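GPI-anchored protein LLG1 (Arabidopsis thaliana, PDB 6A5D) probably acts as a GPI-anchored co-receptor that takes part, within a heterotypic receptor complex, in the perception of RALF peptides at the plant cell surface. Local coordinates at residues E51-F56 / N95-G100; F59-T64 / E105-S110. All blocks are in the same frame, centred on the assembly; numbering follows the deposited sequence.

Both contacts start from helix 49-60 and its C-terminal continuation, and each is closed by one disulfide. Contact 1 ties the body of that helix to helix 92-99 through Cys53 and Cys97; contact 2 ties the turn after it to the loop following helix 92-99 through Cys61 and Cys106. Their centres lie about 12 Å apart, and their segments alternate along the chain, so the two cross-links cross in sequence order. The first is buried, the second lies at the surface. The Phe56 side chain is about 12 Å from a fucose of an attached glycan, and Tyr63 in 59-64 neighbours a glycan, which is protein decoration and not a bound substrate.

Contact 1 (E51-F56 / N95-G100); sequences ECCGAF and NQCKEG
A buried disulfide between two helices, Cys53 on helix 49-60 and Cys97 on helix 92-99, makes this contact. The SG atoms of Cys53 and Cys97 are 2.0 Å apart with a CB-SG-SG-CB torsion of 111°. The axes of the short helical segments approach to 8.5 Å, their N-to-C directions make 106°, and the CA atoms of Cys53 and Cys97 come within 5.0 Å. Cys53 sends SG anti to its backbone N (chi1 177°), whereas Cys97 holds SG beside its own N; these two settings turn the sulfurs toward each other. Cys97 SG also sits at the rim of the Phe56 ring, near its plane, 3.9 Å from Phe56 CD2, a sulfur-aromatic contact made at the edge. The same ring meets Phe93 and packs on Met78 and Ile82 of helix 74-86.

One residue before each of these cysteines, the Gln96 amide lies against Cys52: Gln96 OE1 (3.1 Å) and NE2 (3.3 Å) both meet Cys52 CB, and NE2 is also 3.5 Å from Cys52 SG. No hydrogen bond crosses between the segments here. An alanine in place of Gln96 would probably leave Cys52 CB and SG without their cover from this helix and open a gap next to Cys52, where Tyr47 also packs. Cys52 is itself bonded to Cys42, and consecutive cysteines thus send cross-links to different parts of the chain, an arrangement typical of a small, disulfide-rich extracellular domain built of short helices and loops, without strands.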
ATOM      1  N   GLU A  51       3.969   2.072  12.335  1.00 12.05           N
ATOM      2  CA  GLU A  51       3.438   3.314  11.776  1.00 12.24           C
ATOM      3  C   GLU A  51       3.396   3.274  10.253  1.00 10.71           C
ATOM      4  O   GLU A  51       2.442   3.757   9.640  1.00 12.49           O
ATOM      5  CB  GLU A  51       4.253   4.523  12.257  1.00 15.41           C
ATOM      6  CG  GLU A  51       4.064   4.896  13.719  1.00 19.25           C
ATOM      7  CD  GLU A  51       4.627   3.866  14.675  1.00 24.22           C
ATOM      8  OE1 GLU A  51       4.069   3.714  15.775  1.00 32.76           O
ATOM      9  OE2 GLU A  51       5.603   3.200  14.304  1.00 23.48           O
ATOM     10  N   CYS A  52       4.390   2.639   9.631  1.00 10.01           N
ATOM     11  CA  CYS A  52       4.407   2.536   8.179  1.00  9.77           C
ATOM     12  C   CYS A  52       3.292   1.633   7.685  1.00 10.31           C
ATOM     13  O   CYS A  52       2.594   1.977   6.726  1.00  9.66           O
ATOM     14  CB  CYS A  52       5.769   2.033   7.703  1.00  6.66           C
ATOM     15  SG  CYS A  52       7.126   3.250   7.846  1.00 21.17           S
ATOM     16  N   CYS A  53       3.109   0.471   8.321  1.00  8.41           N
ATOM     17  CA  CYS A  53       2.012  -0.410   7.941  1.00 10.15           C
ATOM     18  C   CYS A  53       0.666   0.274   8.134  1.00  9.48           C
ATOM     19  O   CYS A  53      -0.202   0.193   7.259  1.00  8.38           O
ATOM     20  CB  CYS A  53       2.081  -1.709   8.738  1.00  7.38           C
ATOM     21  SG  CYS A  53       0.712  -2.794   8.367  1.00 16.72           S
ATOM     22  N   GLY A  54       0.477   0.961   9.267  1.00 10.16           N
ATOM     23  CA  GLY A  54      -0.798   1.623   9.502  1.00 10.59           C
ATOM     24  C   GLY A  54      -1.104   2.683   8.463  1.00 11.76           C
ATOM     25  O   GLY A  54      -2.241   2.794   8.003  1.00  9.23           O
ATOM     26  N   ALA A  55      -0.100   3.470   8.078  1.00  8.24           N
ATOM     27  CA  ALA A  55      -0.317   4.518   7.083  1.00 10.05           C
ATOM     28  C   ALA A  55      -0.638   3.914   5.723  1.00  9.83           C
ATOM     29  O   ALA A  55      -1.488   4.431   4.982  1.00 11.01           O
ATOM     30  CB  ALA A  55       0.928   5.398   6.996  1.00 11.48           C
ATOM     31  N   PHE A  56       0.049   2.826   5.376  1.00  8.62           N
ATOM     32  CA  PHE A  56      -0.226   2.127   4.129  1.00  8.31           C
ATOM     33  C   PHE A  56      -1.648   1.573   4.098  1.00  9.61           C
ATOM     34  O   PHE A  56      -2.349   1.716   3.085  1.00 11.25           O
ATOM     35  CB  PHE A  56       0.810   1.017   3.964  1.00  9.04           C
ATOM     36  CG  PHE A  56       0.486   0.030   2.892  1.00  7.93           C
ATOM     37  CD1 PHE A  56       0.457   0.409   1.563  1.00 11.71           C
ATOM     38  CD2 PHE A  56       0.209  -1.292   3.212  1.00  9.58           C
ATOM     39  CE1 PHE A  56       0.165  -0.502   0.573  1.00 11.51           C
ATOM     40  CE2 PHE A  56      -0.074  -2.209   2.216  1.00 10.03           C
ATOM     41  CZ  PHE A  56      -0.108  -1.803   0.892  1.00 10.07           C
ATOM     42  N   ASN A  95       6.232  -6.310   3.714  1.00 12.68           N
ATOM     43  CA  ASN A  95       7.050  -6.943   4.749  1.00 11.03           C
ATOM     44  C   ASN A  95       6.671  -6.431   6.127  1.00 12.46           C
ATOM     45  O   ASN A  95       6.462  -7.222   7.057  1.00 10.40           O
ATOM     46  CB  ASN A  95       8.535  -6.671   4.488  1.00 12.22           C
ATOM     47  CG  ASN A  95       9.071  -7.450   3.310  1.00 18.57           C
ATOM     48  OD1 ASN A  95       8.474  -8.428   2.876  1.00 17.42           O
ATOM     49  ND2 ASN A  95      10.223  -7.028   2.797  1.00 25.52           N
ATOM     50  N   GLN A  96       6.583  -5.100   6.280  1.00 12.54           N
ATOM     51  CA  GLN A  96       6.264  -4.530   7.589  1.00 11.06           C
ATOM     52  C   GLN A  96       4.906  -4.996   8.094  1.00 10.97           C
ATOM     53  O   GLN A  96       4.759  -5.341   9.273  1.00  9.73           O
ATOM     54  CB  GLN A  96       6.269  -2.999   7.553  1.00 11.19           C
ATOM     55  CG  GLN A  96       7.587  -2.353   7.190  1.00 11.23           C
ATOM     56  CD  GLN A  96       7.402  -0.904   6.795  1.00 11.51           C
ATOM     57  OE1 GLN A  96       6.438  -0.559   6.081  1.00 13.85           O
ATOM     58  NE2 GLN A  96       8.310  -0.036   7.255  1.00 12.43           N
ATOM     59  N   CYS A  97       3.886  -5.000   7.224  1.00  9.91           N
ATOM     60  CA  CYS A  97       2.561  -5.405   7.672  1.00 10.37           C
ATOM     61  C   CYS A  97       2.547  -6.888   8.021  1.00 11.26           C
ATOM     62  O   CYS A  97       1.892  -7.299   8.987  1.00  9.68           O
ATOM     63  CB  CYS A  97       1.514  -5.080   6.603  1.00 10.32           C
ATOM     64  SG  CYS A  97       1.102  -3.341   6.443  1.00 10.20           S
ATOM     65  N   LYS A  98       3.258  -7.711   7.244  1.00  9.39           N
ATOM     66  CA  LYS A  98       3.292  -9.137   7.548  1.00 12.08           C
ATOM     67  C   LYS A  98       4.014  -9.397   8.862  1.00 12.83           C
ATOM     68  O   LYS A  98       3.723 -10.395   9.532  1.00 13.82           O
ATOM     69  CB  LYS A  98       3.922  -9.921   6.397  1.00 12.34           C
ATOM     70  CG  LYS A  98       3.009 -10.076   5.184  1.00 13.02           C
ATOM     71  CD  LYS A  98       3.765 -10.569   3.956  1.00 18.60           C
ATOM     72  CE  LYS A  98       4.277 -11.961   4.086  1.00 23.47           C
ATOM     73  NZ  LYS A  98       4.950 -12.318   2.797  1.00 27.06           N
ATOM     74  N   GLU A  99       4.907  -8.487   9.271  1.00 13.06           N
ATOM     75  CA  GLU A  99       5.517  -8.553  10.596  1.00 13.15           C
ATOM     76  C   GLU A  99       4.550  -8.193  11.715  1.00 14.19           C
ATOM     77  O   GLU A  99       4.810  -8.529  12.876  1.00 19.23           O
ATOM     78  CB  GLU A  99       6.798  -7.712  10.667  1.00 12.77           C
ATOM     79  CG  GLU A  99       7.904  -8.215   9.754  1.00 13.47           C
ATOM     80  CD  GLU A  99       9.213  -7.448   9.898  1.00 15.99           C
ATOM     81  OE1 GLU A  99       9.288  -6.484  10.696  1.00 14.08           O
ATOM     82  OE2 GLU A  99      10.192  -7.858   9.231  1.00 18.20           O
ATOM     83  N   GLY A 100       3.492  -7.455  11.404  1.00 13.57           N
ATOM     84  CA  GLY A 100       2.569  -7.002  12.415  1.00 14.93           C
ATOM     85  C   GLY A 100       1.532  -8.036  12.782  1.00 14.20           C
ATOM     86  O   GLY A 100       1.327  -9.032  12.094  1.00 14.02           O
TER

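Contact 2 (F59-T64 / E105-S110); sequences FACPYT and ECPAGS
Cys61 and Cys106 form a disulfide that joins the 3-10 segment following helix 49-60 to the loop after helix 92-99. The SG atoms of Cys61 and Cys106 are 2.0 Å apart, and the CB-SG-SG-CB torsion of -91° is near the right angle that disulfides prefer. Both cysteines hold SG beside their own backbone N and anti to the carbonyl carbon (chi1 -72° in each), which brings the sulfurs together while the CA atoms of Cys61 and Cys106 stay 5.9 Å apart.

Van der Waals packing flanks the bond. Thr64 CG2 lies 3.7 Å from Cys106 SG, and Pro107 CD makes a looser approach to Cys61 SG. Farther along, the threonine meets Ser110, whose OG is 3.6 Å from Thr64 CB. The two hydroxyls, Thr64 OG1 and Ser110 OG, stand 3.8 Å apart and form no hydrogen bond. Set anti to its backbone N (chi1 -172°), Ser110 OG comes nearer to Thr64 CB than Ser110 CB does, at 4.0 Å.

No hydrogen bond crosses between the two segments; those within them shape each one. Cys106 to Gly109 form a type I beta turn with Gly109 N bonded to Cys106 O, and Cys106 N is bonded to Ser110 O at 2.6 Å. Gly109 has backbone angles that would jam a CB against the preceding carbonyl O, which accounts for a glycine there. On the other segment Tyr63 N is bonded to Ala60 O, and Tyr63 takes the N-cap position before helix 64-67. Nearby, Lys57 NZ is hydrogen-bonded to Glu105 O, a polar tie from helix 49-60 to the same loop. The whole is a surface disulfide pinning an irregular, beta-turn-bearing loop to the 3-10 turn that follows helix 49-60, as is characteristic of small cysteine-rich extracellular domains.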
ATOM      1  N   PHE A  59      -4.073   4.342   3.632  1.00 10.73           N
ATOM      2  CA  PHE A  59      -4.085   4.787   2.241  1.00  8.44           C
ATOM      3  C   PHE A  59      -4.811   3.792   1.343  1.00 10.35           C
ATOM      4  O   PHE A  59      -5.596   4.191   0.468  1.00 10.94           O
ATOM      5  CB  PHE A  59      -2.645   4.951   1.737  1.00 10.16           C
ATOM      6  CG  PHE A  59      -2.561   5.325   0.273  1.00 10.50           C
ATOM      7  CD1 PHE A  59      -2.570   6.663  -0.108  1.00  9.31           C
ATOM      8  CD2 PHE A  59      -2.490   4.345  -0.718  1.00 10.66           C
ATOM      9  CE1 PHE A  59      -2.502   7.012  -1.458  1.00  9.55           C
ATOM     10  CE2 PHE A  59      -2.425   4.691  -2.069  1.00 10.71           C
ATOM     11  CZ  PHE A  59      -2.445   6.024  -2.437  1.00 11.27           C
ATOM     12  N   ALA A  60      -4.549   2.496   1.534  1.00 10.65           N
ATOM     13  CA  ALA A  60      -4.844   1.485   0.528  1.00 10.30           C
ATOM     14  C   ALA A  60      -6.120   0.714   0.808  1.00  9.56           C
ATOM     15  O   ALA A  60      -6.786   0.288  -0.132  1.00 10.36           O
ATOM     16  CB  ALA A  60      -3.673   0.493   0.420  1.00  9.47           C
ATOM     17  N   CYS A  61      -6.482   0.547   2.072  1.00 10.56           N
ATOM     18  CA  CYS A  61      -7.679  -0.215   2.403  1.00 10.21           C
ATOM     19  C   CYS A  61      -8.963   0.302   1.757  1.00 12.38           C
ATOM     20  O   CYS A  61      -9.841  -0.533   1.473  1.00 10.72           O
ATOM     21  CB  CYS A  61      -7.828  -0.351   3.922  1.00  8.49           C
ATOM     22  SG  CYS A  61      -6.616  -1.483   4.640  1.00 74.81           S
ATOM     23  N   PRO A  62      -9.149   1.599   1.493  1.00 10.35           N
ATOM     24  CA  PRO A  62     -10.364   2.007   0.768  1.00 11.10           C
ATOM     25  C   PRO A  62     -10.456   1.430  -0.633  1.00 11.43           C
ATOM     26  O   PRO A  62     -11.525   1.509  -1.245  1.00 12.54           O
ATOM     27  CB  PRO A  62     -10.332   3.542   0.786  1.00 11.05           C
ATOM     28  CG  PRO A  62      -9.265   3.936   1.755  1.00 11.93           C
ATOM     29  CD  PRO A  62      -8.391   2.748   2.040  1.00 10.73           C
ATOM     30  N   TYR A  63      -9.386   0.828  -1.151  1.00  7.28           N
ATOM     31  CA  TYR A  63      -9.333   0.388  -2.540  1.00 10.60           C
ATOM     32  C   TYR A  63      -9.184  -1.118  -2.678  1.00 11.09           C
ATOM     33  O   TYR A  63      -8.802  -1.596  -3.748  1.00 11.72           O
ATOM     34  CB  TYR A  63      -8.240   1.147  -3.302  1.00  9.14           C
ATOM     35  CG  TYR A  63      -8.482   2.631  -3.195  1.00 10.69           C
ATOM     36  CD1 TYR A  63      -9.432   3.236  -4.000  1.00 12.02           C
ATOM     37  CD2 TYR A  63      -7.829   3.414  -2.240  1.00 11.30           C
ATOM     38  CE1 TYR A  63      -9.718   4.584  -3.895  1.00  9.81           C
ATOM     39  CE2 TYR A  63      -8.118   4.779  -2.116  1.00  9.41           C
ATOM     40  CZ  TYR A  63      -9.059   5.352  -2.953  1.00 10.27           C
ATOM     41  OH  TYR A  63      -9.392   6.692  -2.881  1.00 12.16           O
ATOM     42  N   THR A  64      -9.499  -1.884  -1.623  1.00  9.86           N
ATOM     43  CA  THR A  64      -9.361  -3.336  -1.726  1.00 11.83           C
ATOM     44  C   THR A  64     -10.216  -3.910  -2.852  1.00 10.78           C
ATOM     45  O   THR A  64      -9.804  -4.880  -3.504  1.00 11.35           O
ATOM     46  CB  THR A  64      -9.674  -4.043  -0.398  1.00 13.06           C
ATOM     47  OG1 THR A  64     -10.967  -3.643   0.091  1.00 12.07           O
ATOM     48  CG2 THR A  64      -8.632  -3.721   0.636  1.00 14.82           C
ATOM     49  N   GLU A 105      -4.127  -7.675   6.661  1.00 12.18           N
ATOM     50  CA  GLU A 105      -5.578  -7.555   6.769  1.00 13.39           C
ATOM     51  C   GLU A 105      -5.998  -6.120   7.076  1.00 13.25           C
ATOM     52  O   GLU A 105      -5.487  -5.488   8.008  1.00 13.81           O
ATOM     53  CB  GLU A 105      -6.103  -8.496   7.860  1.00 14.87           C
ATOM     54  CG  GLU A 105      -7.607  -8.423   8.070  1.00 20.57           C
ATOM     55  CD  GLU A 105      -8.133  -9.511   8.998  1.00 27.01           C
ATOM     56  OE1 GLU A 105      -7.503  -9.752  10.051  1.00 34.90           O
ATOM     57  OE2 GLU A 105      -9.188 -10.102   8.685  1.00 30.17           O
ATOM     58  N   CYS A 106      -6.945  -5.616   6.293  1.00 14.04           N
ATOM     59  CA  CYS A 106      -7.571  -4.338   6.585  1.00 12.36           C
ATOM     60  C   CYS A 106      -8.531  -4.497   7.758  1.00 16.81           C
ATOM     61  O   CYS A 106      -9.115  -5.566   7.950  1.00 15.79           O
ATOM     62  CB  CYS A 106      -8.335  -3.860   5.364  1.00 12.19           C
ATOM     63  SG  CYS A 106      -7.234  -3.324   4.042  1.00 13.18           S
ATOM     64  N   PRO A 107      -8.708  -3.450   8.565  1.00 13.55           N
ATOM     65  CA  PRO A 107      -9.554  -3.595   9.762  1.00 17.35           C
ATOM     66  C   PRO A 107     -10.986  -3.983   9.447  1.00 18.09           C
ATOM     67  O   PRO A 107     -11.620  -4.665  10.262  1.00 18.24           O
ATOM     68  CB  PRO A 107      -9.443  -2.231  10.462  1.00 18.38           C
ATOM     69  CG  PRO A 107      -8.802  -1.317   9.485  1.00 16.27           C
ATOM     70  CD  PRO A 107      -8.035  -2.142   8.504  1.00 14.73           C
ATOM     71  N   ALA A 108     -11.508  -3.601   8.282  1.00 16.21           N
ATOM     72  CA  ALA A 108     -12.840  -4.037   7.872  1.00 19.66           C
ATOM     73  C   ALA A 108     -12.884  -5.479   7.379  1.00 17.73           C
ATOM     74  O   ALA A 108     -13.978  -5.979   7.093  1.00 21.30           O
ATOM     75  CB  ALA A 108     -13.415  -3.105   6.800  1.00 18.16           C
ATOM     76  N   GLY A 109     -11.751  -6.167   7.274  1.00 16.38           N
ATOM     77  CA  GLY A 109     -11.720  -7.600   7.022  1.00 18.46           C
ATOM     78  C   GLY A 109     -11.036  -8.031   5.741  1.00 18.65           C
ATOM     79  O   GLY A 109     -10.603  -9.193   5.649  1.00 22.17           O
ATOM     80  N   SER A 110     -10.932  -7.165   4.739  1.00 16.94           N
ATOM     81  CA  SER A 110     -10.346  -7.611   3.485  1.00 17.09           C
ATOM     82  C   SER A 110      -8.820  -7.609   3.585  1.00 18.43           C
ATOM     83  O   SER A 110      -8.230  -6.976   4.464  1.00 21.58           O
ATOM     84  CB  SER A 110     -10.800  -6.718   2.331  1.00 21.31           C
ATOM     85  OG  SER A 110     -10.376  -7.255   1.083  1.00 26.96           O
TER